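PDB 2WDD: sulfur oxidation protein soxB from Thermus thermophilus, which hydrolyses a sulfur-sulfur bond in the Sox sulfur oxidation pathway, working as a thiosulfohydrolase with two manganese ions bound. Local coordinates for residues D132-S137 / E175-F180; W164-G169 / E232-A237; D382-E387 / E528-Y533; A388-Y393 / E397-P402. All coordinates share one frame; numbering follows the deposited sequence. Where two conformers were deposited one is given.

Contact 1: D132-S137 / E175-F180. With MN (manganese (II) ion), chain G; MN (manganese (II) ion), chain H.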
# COMPACT_ATOMS: atom_id res chain seq x y z
N ASP A 132 -5.52 -5.18 -2.76
CA ASP A 132 -5.44 -3.72 -2.89
C ASP A 132 -5.14 -3.45 -4.35
O ASP A 132 -4.25 -2.67 -4.70
CB ASP A 132 -4.37 -3.09 -2.00
CG ASP A 132 -4.89 -2.83 -0.60
OD1 ASP A 132 -6.07 -3.13 -0.33
OD2 ASP A 132 -4.12 -2.31 0.23
N THR A 133 -5.87 -4.15 -5.21
CA THR A 133 -5.66 -4.06 -6.64
C THR A 133 -6.72 -3.21 -7.34
O THR A 133 -6.41 -2.42 -8.22
CB THR A 133 -5.70 -5.48 -7.25
OG1 THR A 133 -4.82 -6.33 -6.51
CG2 THR A 133 -5.30 -5.46 -8.73
N TRP A 134 -7.98 -3.46 -6.99
CA TRP A 134 -9.11 -2.90 -7.73
C TRP A 134 -9.44 -1.44 -7.57
O TRP A 134 -10.24 -0.90 -8.35
CB TRP A 134 -10.39 -3.67 -7.37
CG TRP A 134 -10.39 -5.13 -7.72
CD1 TRP A 134 -9.49 -5.80 -8.51
CD2 TRP A 134 -11.41 -6.07 -7.38
NE1 TRP A 134 -9.87 -7.12 -8.64
CE2 TRP A 134 -11.05 -7.31 -7.96
CE3 TRP A 134 -12.56 -6.00 -6.59
CZ2 TRP A 134 -11.80 -8.46 -7.76
CZ3 TRP A 134 -13.32 -7.14 -6.41
CH2 TRP A 134 -12.94 -8.36 -7.00
N THR A 135 -8.89 -0.82 -6.53
CA THR A 135 -9.28 0.52 -6.14
C THR A 135 -8.20 1.57 -6.23
O THR A 135 -7.02 1.27 -6.47
CB THR A 135 -9.81 0.46 -4.69
OG1 THR A 135 -8.83 -0.18 -3.85
CG2 THR A 135 -11.10 -0.37 -4.63
N ASN A 136 -8.62 2.81 -5.98
CA ASN A 136 -7.71 3.95 -5.82
C ASN A 136 -6.96 4.46 -7.04
O ASN A 136 -5.77 4.75 -6.98
CB ASN A 136 -6.77 3.70 -4.65
CG ASN A 136 -7.47 3.05 -3.48
OD1 ASN A 136 -7.14 1.94 -3.08
ND2 ASN A 136 -8.48 3.73 -2.95
N SER A 137 -7.68 4.63 -8.15
CA SER A 137 -7.07 5.17 -9.35
C SER A 137 -8.18 5.72 -10.22
O SER A 137 -9.34 5.46 -9.97
CB SER A 137 -6.32 4.08 -10.12
OG SER A 137 -7.23 3.20 -10.77
N GLU A 175 -20.15 -8.93 -7.67
CA GLU A 175 -20.32 -8.78 -9.11
C GLU A 175 -18.96 -8.94 -9.79
O GLU A 175 -18.83 -9.65 -10.79
CB GLU A 175 -20.87 -7.39 -9.43
CG GLU A 175 -22.38 -7.31 -9.55
CD GLU A 175 -22.85 -5.96 -10.04
OE1 GLU A 175 -22.23 -4.94 -9.68
OE2 GLU A 175 -23.85 -5.92 -10.80
N LEU A 176 -17.96 -8.26 -9.24
CA LEU A 176 -16.63 -8.31 -9.82
C LEU A 176 -15.97 -9.68 -9.71
O LEU A 176 -15.22 -10.07 -10.60
CB LEU A 176 -15.75 -7.21 -9.23
CG LEU A 176 -16.17 -5.80 -9.66
CD1 LEU A 176 -15.26 -4.75 -8.99
CD2 LEU A 176 -16.11 -5.68 -11.18
N LEU A 177 -16.28 -10.41 -8.65
CA LEU A 177 -15.73 -11.75 -8.49
C LEU A 177 -16.32 -12.67 -9.55
O LEU A 177 -15.71 -13.66 -9.94
CB LEU A 177 -15.99 -12.27 -7.07
CG LEU A 177 -15.04 -11.70 -6.02
CD1 LEU A 177 -15.36 -12.21 -4.61
CD2 LEU A 177 -13.59 -11.99 -6.37
N GLY A 178 -17.50 -12.32 -10.05
CA GLY A 178 -18.11 -13.10 -11.12
C GLY A 178 -17.30 -12.92 -12.39
O GLY A 178 -17.15 -13.85 -13.19
N LEU A 179 -16.78 -11.71 -12.59
CA LEU A 179 -15.99 -11.39 -13.77
C LEU A 179 -14.55 -11.92 -13.66
O LEU A 179 -13.98 -12.37 -14.64
CB LEU A 179 -15.99 -9.88 -14.02
CG LEU A 179 -15.15 -9.35 -15.19
CD1 LEU A 179 -15.71 -9.85 -16.53
CD2 LEU A 179 -15.12 -7.82 -15.15
N PHE A 180 -13.97 -11.81 -12.47
CA PHE A 180 -12.61 -12.28 -12.19
C PHE A 180 -12.43 -13.77 -12.54
O PHE A 180 -13.12 -14.62 -11.99
CB PHE A 180 -12.32 -12.03 -10.70
CG PHE A 180 -10.92 -12.39 -10.27
CD1 PHE A 180 -9.82 -11.84 -10.90
CD2 PHE A 180 -10.72 -13.27 -9.21
CE1 PHE A 180 -8.53 -12.16 -10.48
CE2 PHE A 180 -9.44 -13.59 -8.79
CZ PHE A 180 -8.35 -13.04 -9.41
MN MN G . -2.22 -1.23 -0.04
MN MN H . -3.95 -2.90 2.40
O HOH W 1 -2.35 -1.58 2.01

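Contact 2: W164-G169 / E232-A237. With TBU (tertiary-butyl alcohol), chain E.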
# COMPACT_ATOMS: atom_id res chain seq x y z
N TRP A 164 -8.70 -3.22 0.28
CA TRP A 164 -9.45 -2.05 -0.21
C TRP A 164 -10.56 -2.39 -1.19
O TRP A 164 -11.44 -1.57 -1.44
CB TRP A 164 -8.53 -0.98 -0.79
CG TRP A 164 -7.90 -0.11 0.26
CD1 TRP A 164 -6.77 -0.37 0.98
CD2 TRP A 164 -8.35 1.18 0.67
NE1 TRP A 164 -6.51 0.67 1.85
CE2 TRP A 164 -7.47 1.63 1.67
CE3 TRP A 164 -9.44 1.98 0.31
CZ2 TRP A 164 -7.65 2.85 2.33
CZ3 TRP A 164 -9.61 3.20 0.96
CH2 TRP A 164 -8.72 3.61 1.95
N GLU A 165 -10.52 -3.59 -1.75
CA GLU A 165 -11.56 -4.06 -2.66
C GLU A 165 -12.93 -3.84 -2.04
O GLU A 165 -13.90 -3.46 -2.72
CB GLU A 165 -11.38 -5.56 -2.86
CG GLU A 165 -10.36 -5.95 -3.93
CD GLU A 165 -8.91 -5.61 -3.59
OE1 GLU A 165 -8.53 -5.62 -2.39
OE2 GLU A 165 -8.14 -5.41 -4.56
N TRP A 166 -13.02 -4.09 -0.74
CA TRP A 166 -14.29 -3.97 -0.05
C TRP A 166 -14.88 -2.58 0.03
O TRP A 166 -16.04 -2.43 0.41
CB TRP A 166 -14.22 -4.62 1.33
CG TRP A 166 -13.95 -6.09 1.19
CD1 TRP A 166 -12.73 -6.70 1.25
CD2 TRP A 166 -14.89 -7.10 0.82
NE1 TRP A 166 -12.86 -8.04 0.96
CE2 TRP A 166 -14.18 -8.31 0.70
CE3 TRP A 166 -16.28 -7.11 0.59
CZ2 TRP A 166 -14.80 -9.53 0.39
CZ3 TRP A 166 -16.89 -8.31 0.25
CH2 TRP A 166 -16.15 -9.50 0.17
N THR A 167 -14.10 -1.55 -0.32
CA THR A 167 -14.62 -0.18 -0.29
C THR A 167 -15.52 0.07 -1.49
O THR A 167 -16.10 1.15 -1.62
CB THR A 167 -13.53 0.89 -0.13
OG1 THR A 167 -12.67 0.88 -1.26
CG2 THR A 167 -12.72 0.65 1.15
N LEU A 168 -15.66 -0.94 -2.34
CA LEU A 168 -16.59 -0.86 -3.47
C LEU A 168 -17.96 -1.32 -2.98
O LEU A 168 -18.96 -1.16 -3.68
CB LEU A 168 -16.14 -1.76 -4.62
CG LEU A 168 -14.85 -1.33 -5.33
CD1 LEU A 168 -14.38 -2.41 -6.28
CD2 LEU A 168 -15.05 -0.01 -6.07
N GLY A 169 -18.00 -1.92 -1.79
CA GLY A 169 -19.21 -2.47 -1.21
C GLY A 169 -19.33 -3.95 -1.52
O GLY A 169 -18.87 -4.40 -2.57
N GLU A 232 -21.00 -4.91 5.98
CA GLU A 232 -22.02 -5.39 6.91
C GLU A 232 -22.37 -6.84 6.61
O GLU A 232 -22.57 -7.22 5.46
CB GLU A 232 -23.26 -4.49 6.86
CG GLU A 232 -23.99 -4.49 5.54
CD GLU A 232 -24.87 -3.26 5.37
OE1 GLU A 232 -24.71 -2.55 4.36
OE2 GLU A 232 -25.69 -2.99 6.28
N GLY A 233 -22.41 -7.67 7.66
CA GLY A 233 -22.73 -9.08 7.52
C GLY A 233 -21.49 -9.94 7.46
O GLY A 233 -21.57 -11.17 7.55
N LEU A 234 -20.34 -9.30 7.31
CA LEU A 234 -19.08 -10.02 7.23
C LEU A 234 -18.16 -9.79 8.42
O LEU A 234 -18.13 -8.69 8.99
CB LEU A 234 -18.32 -9.59 5.98
CG LEU A 234 -19.04 -9.78 4.65
CD1 LEU A 234 -18.23 -9.23 3.49
CD2 LEU A 234 -19.35 -11.25 4.46
N SER A 235 -17.36 -10.81 8.74
CA SER A 235 -16.31 -10.71 9.74
C SER A 235 -15.02 -11.06 9.00
O SER A 235 -15.01 -11.97 8.18
CB SER A 235 -16.52 -11.70 10.87
OG SER A 235 -15.40 -11.67 11.75
N PHE A 236 -13.94 -10.34 9.30
CA PHE A 236 -12.63 -10.56 8.67
C PHE A 236 -11.62 -10.92 9.76
O PHE A 236 -10.41 -10.97 9.51
CB PHE A 236 -12.15 -9.24 8.04
CG PHE A 236 -12.81 -8.90 6.73
CD1 PHE A 236 -12.08 -8.96 5.56
CD2 PHE A 236 -14.12 -8.46 6.68
CE1 PHE A 236 -12.66 -8.64 4.35
CE2 PHE A 236 -14.71 -8.15 5.46
CZ PHE A 236 -13.98 -8.26 4.30
N ALA A 237 -12.09 -11.07 10.99
CA ALA A 237 -11.20 -11.28 12.13
C ALA A 237 -10.06 -12.26 11.93
O ALA A 237 -10.24 -13.33 11.35
CB ALA A 237 -12.00 -11.65 13.38
O TBU E . -14.19 -8.25 11.29
C TBU E . -14.35 -8.26 12.73
C1 TBU E . -15.38 -9.28 13.13
C2 TBU E . -13.08 -8.61 13.52
C3 TBU E . -14.84 -6.89 13.17

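Contact 3: D382-E387 / E528-Y533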
# COMPACT_ATOMS: atom_id res chain seq x y z
N ASP A 382 1.09 15.70 1.30
CA ASP A 382 0.08 15.99 2.32
C ASP A 382 0.12 17.45 2.75
O ASP A 382 -0.92 18.03 3.10
CB ASP A 382 0.20 15.04 3.50
CG ASP A 382 -0.15 13.61 3.14
OD1 ASP A 382 -1.23 13.38 2.55
OD2 ASP A 382 0.71 12.73 3.33
N GLN A 383 1.29 18.06 2.70
CA GLN A 383 1.36 19.48 3.01
C GLN A 383 0.61 20.26 1.93
O GLN A 383 -0.12 21.20 2.25
CB GLN A 383 2.79 19.99 3.19
CG GLN A 383 2.78 21.49 3.39
CD GLN A 383 4.11 22.07 3.80
OE1 GLN A 383 4.92 21.41 4.44
NE2 GLN A 383 4.32 23.35 3.47
N LEU A 384 0.78 19.87 0.67
CA LEU A 384 0.08 20.55 -0.42
C LEU A 384 -1.43 20.49 -0.18
O LEU A 384 -2.13 21.49 -0.33
CB LEU A 384 0.44 19.90 -1.75
CG LEU A 384 -0.21 20.46 -3.02
CD1 LEU A 384 0.57 20.02 -4.25
CD2 LEU A 384 -1.66 20.01 -3.11
N VAL A 385 -1.93 19.31 0.20
CA VAL A 385 -3.36 19.17 0.46
C VAL A 385 -3.77 20.11 1.60
O VAL A 385 -4.80 20.79 1.53
CB VAL A 385 -3.74 17.71 0.76
CG1 VAL A 385 -5.20 17.62 1.22
CG2 VAL A 385 -3.49 16.84 -0.47
N GLY A 386 -2.95 20.20 2.64
CA GLY A 386 -3.23 21.08 3.76
C GLY A 386 -3.32 22.52 3.30
O GLY A 386 -4.22 23.25 3.72
N GLU A 387 -2.38 22.93 2.44
CA GLU A 387 -2.38 24.30 1.91
C GLU A 387 -3.60 24.55 1.04
O GLU A 387 -4.19 25.65 1.08
CB GLU A 387 -1.10 24.56 1.12
CG GLU A 387 0.15 24.54 2.00
CD GLU A 387 1.41 24.90 1.24
OE1 GLU A 387 1.30 25.34 0.07
OE2 GLU A 387 2.51 24.76 1.81
N GLU A 528 -12.15 17.46 -5.47
CA GLU A 528 -12.78 18.63 -6.07
C GLU A 528 -12.13 19.88 -5.48
O GLU A 528 -11.88 20.86 -6.20
CB GLU A 528 -14.29 18.65 -5.81
CG GLU A 528 -15.04 17.60 -6.60
CD GLU A 528 -16.55 17.63 -6.38
OE1 GLU A 528 -17.05 18.53 -5.66
OE2 GLU A 528 -17.25 16.74 -6.93
N VAL A 529 -11.83 19.84 -4.18
CA VAL A 529 -11.20 20.98 -3.53
C VAL A 529 -9.80 21.15 -4.11
O VAL A 529 -9.37 22.27 -4.43
CB VAL A 529 -11.16 20.76 -1.99
CG1 VAL A 529 -10.41 21.88 -1.29
CG2 VAL A 529 -12.57 20.61 -1.43
N LEU A 530 -9.08 20.04 -4.26
CA LEU A 530 -7.73 20.10 -4.80
C LEU A 530 -7.70 20.65 -6.21
O LEU A 530 -6.85 21.49 -6.53
CB LEU A 530 -7.08 18.73 -4.77
CG LEU A 530 -6.83 18.23 -3.35
CD1 LEU A 530 -6.34 16.81 -3.40
CD2 LEU A 530 -5.82 19.14 -2.64
N ALA A 531 -8.60 20.18 -7.06
CA ALA A 531 -8.64 20.64 -8.44
C ALA A 531 -8.95 22.14 -8.49
O ALA A 531 -8.33 22.86 -9.25
CB ALA A 531 -9.63 19.84 -9.27
N GLU A 532 -9.87 22.60 -7.64
CA GLU A 532 -10.21 24.01 -7.58
C GLU A 532 -8.99 24.86 -7.24
O GLU A 532 -8.73 25.89 -7.87
CB GLU A 532 -11.30 24.25 -6.52
CG GLU A 532 -12.71 24.19 -7.07
CD GLU A 532 -13.75 24.41 -6.00
OE1 GLU A 532 -13.42 24.97 -4.93
OE2 GLU A 532 -14.91 24.02 -6.22
N TYR A 533 -8.23 24.42 -6.24
CA TYR A 533 -7.04 25.13 -5.81
C TYR A 533 -5.98 25.12 -6.91
O TYR A 533 -5.44 26.16 -7.28
CB TYR A 533 -6.48 24.47 -4.56
CG TYR A 533 -5.14 25.03 -4.12
CD1 TYR A 533 -5.04 26.31 -3.61
CD2 TYR A 533 -3.99 24.26 -4.22
CE1 TYR A 533 -3.81 26.81 -3.17
CE2 TYR A 533 -2.76 24.75 -3.79
CZ TYR A 533 -2.68 26.03 -3.28
OH TYR A 533 -1.45 26.51 -2.85
O HOH W 2 0.79 25.02 -2.44

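Contact 4: A388-Y393 / E397-P402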
# COMPACT_ATOMS: atom_id res chain seq x y z
N ALA A 388 -3.98 23.57 0.22
CA ALA A 388 -5.16 23.73 -0.64
C ALA A 388 -6.42 23.92 0.21
O ALA A 388 -7.25 24.81 -0.05
CB ALA A 388 -5.32 22.51 -1.55
N VAL A 389 -6.57 23.09 1.23
CA VAL A 389 -7.74 23.17 2.09
C VAL A 389 -7.80 24.54 2.77
O VAL A 389 -8.84 25.19 2.78
CB VAL A 389 -7.79 22.01 3.11
CG1 VAL A 389 -8.86 22.26 4.18
CG2 VAL A 389 -8.06 20.68 2.39
N LYS A 390 -6.67 25.01 3.31
CA LYS A 390 -6.66 26.30 3.99
C LYS A 390 -6.88 27.46 3.03
O LYS A 390 -7.43 28.49 3.40
CB LYS A 390 -5.36 26.49 4.78
CG LYS A 390 -5.32 25.65 6.04
CD LYS A 390 -4.30 26.19 7.02
CE LYS A 390 -4.40 25.51 8.38
NZ LYS A 390 -3.62 26.26 9.40
N ALA A 391 -6.45 27.29 1.78
CA ALA A 391 -6.64 28.34 0.79
C ALA A 391 -8.12 28.51 0.47
O ALA A 391 -8.60 29.64 0.31
CB ALA A 391 -5.86 28.02 -0.51
N ILE A 392 -8.84 27.40 0.36
CA ILE A 392 -10.26 27.46 0.03
C ILE A 392 -11.15 27.66 1.24
O ILE A 392 -12.24 28.25 1.13
CB ILE A 392 -10.69 26.27 -0.84
CG1 ILE A 392 -9.96 26.33 -2.19
CG2 ILE A 392 -12.20 26.28 -1.05
CD1 ILE A 392 -10.08 25.07 -2.99
N TYR A 393 -10.68 27.21 2.40
CA TYR A 393 -11.40 27.36 3.66
C TYR A 393 -10.48 27.97 4.72
O TYR A 393 -9.97 27.28 5.60
CB TYR A 393 -11.91 26.00 4.15
CG TYR A 393 -12.76 25.30 3.14
CD1 TYR A 393 -14.10 25.63 2.99
CD2 TYR A 393 -12.24 24.30 2.32
CE1 TYR A 393 -14.89 24.99 2.06
CE2 TYR A 393 -13.02 23.65 1.39
CZ TYR A 393 -14.35 24.00 1.26
OH TYR A 393 -15.14 23.38 0.32
N GLU A 397 -8.14 25.64 10.95
CA GLU A 397 -6.91 25.76 11.72
C GLU A 397 -5.98 24.56 11.61
O GLU A 397 -4.77 24.71 11.62
CB GLU A 397 -7.20 26.08 13.18
CG GLU A 397 -7.91 27.42 13.34
CD GLU A 397 -8.63 27.57 14.66
OE1 GLU A 397 -7.99 28.02 15.61
OE2 GLU A 397 -9.86 27.33 14.71
N VAL A 398 -6.56 23.37 11.50
CA VAL A 398 -5.77 22.15 11.37
C VAL A 398 -6.41 21.25 10.32
O VAL A 398 -7.62 21.06 10.30
CB VAL A 398 -5.64 21.41 12.72
CG1 VAL A 398 -4.70 22.17 13.66
CG2 VAL A 398 -7.01 21.21 13.37
N VAL A 399 -5.58 20.68 9.44
CA VAL A 399 -6.08 19.77 8.41
C VAL A 399 -5.47 18.39 8.66
O VAL A 399 -4.24 18.26 8.60
CB VAL A 399 -5.71 20.24 7.00
CG1 VAL A 399 -6.26 19.26 5.95
CG2 VAL A 399 -6.19 21.69 6.74
N PHE A 400 -6.32 17.39 8.92
CA PHE A 400 -5.84 16.03 9.15
C PHE A 400 -5.91 15.24 7.85
O PHE A 400 -6.99 15.00 7.32
CB PHE A 400 -6.72 15.32 10.19
CG PHE A 400 -6.60 15.87 11.58
CD1 PHE A 400 -5.85 15.21 12.54
CD2 PHE A 400 -7.27 17.03 11.95
CE1 PHE A 400 -5.75 15.69 13.83
CE2 PHE A 400 -7.17 17.52 13.24
CZ PHE A 400 -6.39 16.86 14.18
N SER A 401 -4.74 14.83 7.35
CA SER A 401 -4.66 14.05 6.12
C SER A 401 -4.38 12.60 6.47
O SER A 401 -3.57 12.31 7.35
CB SER A 401 -3.53 14.58 5.22
OG SER A 401 -3.89 15.81 4.62
N PRO A 402 -5.04 11.67 5.77
CA PRO A 402 -4.90 10.23 6.05
C PRO A 402 -3.55 9.71 5.57
O PRO A 402 -3.16 9.90 4.41
CB PRO A 402 -6.04 9.61 5.23
CG PRO A 402 -6.20 10.55 4.05
CD PRO A 402 -5.89 11.94 4.60

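Contact 1: D132-S137 / E175-F180
Trp-134 meets Leu-176 first through that residue's CB methylene, which approaches the six-membered ring obliquely as an off-centre CH-pi contact, 4.1 Å from CB to the ring centroid and 29° from the normal. CD1 of Leu-176 joins it along the same ring, 3.8 Å from CE3 of Trp-134. Leu-177 comes from another side: its CD2 abuts the ring edge near the plane, 3.7 Å from CH2 of Trp-134. With CG anti to its carbonyl carbon (chi1 -62°), the indole spans the gap to helix 170-179, where flexible leucines mould themselves round a broad flat ring; NE1 is bonded to Gln-152. Were Trp-134 replaced by an alanine, Leu-176 and Leu-177 would probably lose the ring they pack on, and Gln-152 its indole partner. Two residues earlier in the same loop, Asp-132 uses OD2 to bridge both manganese ions, 2.2 Å from the manganese of chain G, and water 1 forms a second bridge. Its other oxygen, OD1, is tied to Trp-164 N. A loop after a central strand that carries a bridging aspartate is characteristic of the dinuclear metal site of the calcineurin-like metallophosphoesterase fold.

Contact 2: W164-G169 / E232-A237
Phe-236 drives the CE1-CZ edge of its ring onto one face of the Trp-166 indole, over the five-membered ring. The pair is a T-shaped stack, with centroids 4.7 Å apart and planes at 83°. CZ stands above the indole and CE1 comes within 3.4 Å of Trp-166 NE1, so slightly positive ring hydrogens meet the electron-rich pyrrole face. The NE1 hydrogen itself goes to Ser-162 OG, which probably limits rotation of the indole. Farther along, Leu-234 lays CD1 obliquely by the benzo ring, 3.6 Å from CZ3 of Trp-166. The first torsion of Trp-166, -63°, keeps CG beside the backbone N and carries the ring toward the edge strand 234-235. A serine at Trp-166 would probably strip Phe-236 of the face it stacks on and leave Leu-234 beside a gap. At the backbone of the same phenylalanine, Phe-236 N gives a nearly straight bond of 2.9 Å to the O of a bound tertiary-butyl alcohol. On the other segment, Trp-164 O accepts from both Thr-167 N and Thr-167 OG1, the latter at 2.7 Å, which stiffens the 3-10 turn. Glu-165 spends its carboxylate on backbone N-H groups that include those of Thr-133 and His-163. The turn directly follows the manganese ligand His-163 and, bonded through Glu-165 to the metal-binding loop, forms part of the second shell of the dinuclear site.

Contact 3: D382-E387 / E528-Y533
Leu-530 is the first residue of 528-533 to touch 382-387, and it does so with its branch end; Val-529 before it packs farther along the same helix, on Ile-392. CD2 of Leu-530 rests 3.9 Å from Val-385 CG2, while CD1 also lies near that methyl. A chi1 of -67° turns CG of Leu-530 away from its own carbonyl and swings both methyls across to 382-387, although the side chain leaves its backbone to one side. A long branched leucine suits this place because it can bridge the axes of 382-387 and 528-533, which come within 10.3 Å and cross at 80°, whereas the compact Val-385 lets that leucine come close to the backbone, within 4.0 Å of Val-385 CA from Leu-530 CD2. Ala-531 turns to helix 418-425 instead, where its small methyl packs on Trp-418 and Leu-421. One turn on from Val-529, Tyr-533 lays its ring on Ala-388 and Ala-391, residues small enough to admit it, and reaches Glu-387 through a water. Its hydroxyl OH and Glu-387 OE1 are too far apart for a direct bond; water 2 fills the step, donating to OE1 at 2.6 Å and lying 2.7 Å from OH, in the plane of the tyrosine ring. Ring and carboxylate stand at right angles. Glu-387 OE2 receives Gln-383 NE2 at 2.8 Å in a nearly straight bond, so both carboxylate oxygens are held and the group is unlikely to turn. Helix 526-537 thereby lies between helix 380-392 and helix 418-425, while Gln-383 and Glu-387 also touch Phe-470 of strand 468-470.

Contact 4: A388-Y393 / E397-P402
Lys-390 NZ donates to the backbone oxygen of Glu-397 over 2.9 Å, the one hydrogen bond that joins the two segments. The ammonium group stands above the carbonyl plane, 53° out of it, with a C=O...N angle of 117°. The distance to the start of the strand needs a long side chain, and the lysine, extended beyond CG, covers it; on the way its CG passes Val-399 CG2 at 4.1 Å. The apolar heart of the contact is a pair of valines: CG1 of Val-389 meets CG2 of Val-399 at 3.7 Å. In Val-399, chi1 near 180° sets CG1 opposite the backbone N and so leaves CG2 opposite the carbonyl carbon, facing the helix, where it serves both neighbours. Beta-branched valine fits the strand and is short enough for close packing, the axes of 388-392 and 398-401 coming within 9.2 Å. Glu-397 sends its carboxylate the other way, to Arg-500 and to Leu-503 N. After helix 380-392 the chain turns back into strand 398-401, with 388-392 and 398-401 directed 142° apart. The strand runs between 468-470, antiparallel to it, and 501-507, parallel to it, so the helix covers one face of that sheet, while its other flank carries helix 526-537.

Overall arrangement
Following the chain, contact 1 joins the loop after strand 124-129 to helix 170-179. Contact 2 opens inside that span, at 164-169, and closes later at 232-237, so the two cross. They also touch, and together they tie the manganese-binding loops to helix 170-179 and to the small sheet holding strand 234-235. Only after both have closed does contact 3 open, on helix 380-392, to close some 140 residues later on helix 526-537. Contact 4, a short helix-to-strand return, nests within it and shares helix 380-392, linking that helix pair to the sheet of strand 398-401. The centres of contacts 1 and 3 are about 28 Å apart.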